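Side-chain contact in Rod shape-determining protein (MreC) (PDB 5LP5), which binds penicillin-binding protein 2 in a core cell-wall synthesis complex and probably helps maintain the rod shape of the cell: residues 119-122 and 123-126. Residues are numbered along the deposited sequence; the frame is centred on the assembly and turned at random.
Sequences NLEE and NKIY
With CG of Y126 set beside its own backbone N and opposite the carbonyl carbon (chi1 -63°), the phenol reaches back over the turn to the backbone at L120 and E121. L120 has a similar first torsion (-66°), which turns the branch bearing CD2 to the tyrosine. There the hydroxyl accepts a nearly straight hydrogen bond, E121 N to Y126 OH 3.0 Å with an angle of 163° at the hydrogen. Beside this bond, L120 CD2 approaches the ring obliquely, 3.7 Å from Y126 CZ, while the carbonyl oxygen of E121 lies at the ring edge. K124 runs out fully extended, its CG over one face, 4.1 Å above the ring plane and displaced toward the rim. K124 CD also passes E121 OE1 at 4.0 Å, but the charged ends stay apart: E121 OE2 accepts a hydrogen bond from N248 ND2, and K124 NZ makes a salt bridge to D245. At the bend, a water links E122 OE2 to N123 ND2, weakly on the asparagine side. The loop entering strand 125-129 of one of the chain's two antiparallel barrels is thus folded back upon a buried tyrosine, whose hydroxyl satisfies a backbone N-H, while the lysine and glutamate tie the turn to the chain's C-terminal end.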
ATOM      1  N   ASN C 119      38.679  18.191  14.117  1.00 55.90           N
ATOM      2  CA  ASN C 119      37.293  18.296  14.626  1.00 55.86           C
ATOM      3  C   ASN C 119      36.136  17.813  13.741  1.00 48.30           C
ATOM      4  O   ASN C 119      35.417  18.579  13.108  1.00 45.53           O
ATOM      5  CB  ASN C 119      36.997  19.667  15.297  1.00 64.75           C
ATOM      6  CG  ASN C 119      37.624  20.841  14.567  1.00 69.20           C
ATOM      7  OD1 ASN C 119      37.563  20.922  13.329  1.00 67.50           O
ATOM      8  ND2 ASN C 119      38.221  21.770  15.339  1.00 67.49           N
ATOM      9  N   LEU C 120      35.973  16.500  13.744  1.00 42.41           N
ATOM     10  CA  LEU C 120      34.761  15.867  13.298  1.00 39.27           C
ATOM     11  C   LEU C 120      33.913  15.625  14.527  1.00 39.90           C
ATOM     12  O   LEU C 120      34.409  15.686  15.651  1.00 40.16           O
ATOM     13  CB  LEU C 120      35.062  14.532  12.639  1.00 37.47           C
ATOM     14  CG  LEU C 120      35.859  14.589  11.338  1.00 36.23           C
ATOM     15  CD1 LEU C 120      36.209  13.203  10.848  1.00 35.67           C
ATOM     16  CD2 LEU C 120      35.059  15.305  10.272  1.00 36.01           C
ATOM     17  N   GLU C 121      32.629  15.352  14.311  1.00 39.29           N
ATOM     18  CA  GLU C 121      31.746  14.946  15.384  1.00 40.24           C
ATOM     19  C   GLU C 121      31.741  13.433  15.498  1.00 40.74           C
ATOM     20  O   GLU C 121      31.751  12.702  14.483  1.00 41.04           O
ATOM     21  CB  GLU C 121      30.311  15.377  15.123  1.00 40.41           C
ATOM     22  CG  GLU C 121      30.034  16.847  14.979  1.00 39.63           C
ATOM     23  CD  GLU C 121      28.563  17.070  14.695  1.00 39.12           C
ATOM     24  OE1 GLU C 121      27.752  16.139  14.943  1.00 37.38           O
ATOM     25  OE2 GLU C 121      28.220  18.167  14.209  1.00 41.04           O
ATOM     26  N   GLU C 122      31.658  12.967  16.737  1.00 41.53           N
ATOM     27  CA  GLU C 122      31.666  11.565  17.002  1.00 42.86           C
ATOM     28  C   GLU C 122      30.280  11.013  16.715  1.00 43.35           C
ATOM     29  O   GLU C 122      29.275  11.652  16.990  1.00 45.49           O
ATOM     30  CB  GLU C 122      32.091  11.301  18.448  1.00 46.13           C
ATOM     31  CG  GLU C 122      32.546   9.862  18.686  1.00 47.76           C
ATOM     32  CD  GLU C 122      33.301   9.659  19.965  1.00 50.52           C
ATOM     33  OE1 GLU C 122      34.136  10.530  20.306  1.00 55.52           O
ATOM     34  OE2 GLU C 122      33.055   8.615  20.602  1.00 49.57           O
ATOM     35  N   ASN C 123      30.251   9.832  16.110  1.00 43.58           N
ATOM     36  CA  ASN C 123      29.018   9.126  15.784  1.00 43.62           C
ATOM     37  C   ASN C 123      28.201   9.751  14.658  1.00 40.38           C
ATOM     38  O   ASN C 123      27.195   9.176  14.247  1.00 39.82           O
ATOM     39  CB  ASN C 123      28.144   8.939  17.014  1.00 47.24           C
ATOM     40  CG  ASN C 123      28.878   8.247  18.131  1.00 51.07           C
ATOM     41  OD1 ASN C 123      29.120   8.855  19.174  1.00 55.00           O
ATOM     42  ND2 ASN C 123      29.271   6.978  17.908  1.00 50.47           N
ATOM     43  N   LYS C 124      28.619  10.902  14.140  1.00 35.87           N
ATOM     44  CA  LYS C 124      27.988  11.417  12.945  1.00 31.87           C
ATOM     45  C   LYS C 124      28.435  10.545  11.796  1.00 30.39           C
ATOM     46  O   LYS C 124      29.614  10.178  11.722  1.00 31.93           O
ATOM     47  CB  LYS C 124      28.391  12.857  12.680  1.00 30.85           C
ATOM     48  CG  LYS C 124      27.602  13.489  11.544  1.00 28.52           C
ATOM     49  CD  LYS C 124      28.106  14.880  11.210  1.00 27.08           C
ATOM     50  CE  LYS C 124      27.418  15.398   9.961  1.00 25.02           C
ATOM     51  NZ  LYS C 124      27.835  16.744   9.593  1.00 24.50           N
ATOM     52  N   ILE C 125      27.501  10.203  10.920  1.00 28.29           N
ATOM     53  CA  ILE C 125      27.807   9.363   9.777  1.00 27.27           C
ATOM     54  C   ILE C 125      28.162  10.203   8.552  1.00 27.64           C
ATOM     55  O   ILE C 125      27.329  10.954   8.045  1.00 27.99           O
ATOM     56  CB  ILE C 125      26.613   8.476   9.410  1.00 26.86           C
ATOM     57  CG1 ILE C 125      26.222   7.582  10.577  1.00 28.13           C
ATOM     58  CG2 ILE C 125      26.933   7.636   8.192  1.00 25.31           C
ATOM     59  CD1 ILE C 125      24.786   7.115  10.505  1.00 28.49           C
ATOM     60  N   TYR C 126      29.397  10.057   8.083  1.00 28.18           N
ATOM     61  CA  TYR C 126      29.907  10.784   6.930  1.00 28.87           C
ATOM     62  C   TYR C 126      29.911   9.895   5.704  1.00 28.68           C
ATOM     63  O   TYR C 126      29.924   8.688   5.822  1.00 31.54           O
ATOM     64  CB  TYR C 126      31.333  11.280   7.209  1.00 29.68           C
ATOM     65  CG  TYR C 126      31.427  12.264   8.353  1.00 30.32           C
ATOM     66  CD1 TYR C 126      31.100  13.602   8.174  1.00 31.04           C
ATOM     67  CD2 TYR C 126      31.811  11.855   9.624  1.00 31.29           C
ATOM     68  CE1 TYR C 126      31.169  14.506   9.225  1.00 32.23           C
ATOM     69  CE2 TYR C 126      31.888  12.755  10.676  1.00 32.22           C
ATOM     70  CZ  TYR C 126      31.564  14.083  10.474  1.00 32.59           C
ATOM     71  OH  TYR C 126      31.621  14.999  11.496  1.00 33.22           O
TER
HETATM   72  O   HOH W   1      31.806   5.685  19.848  1.00 18.07           O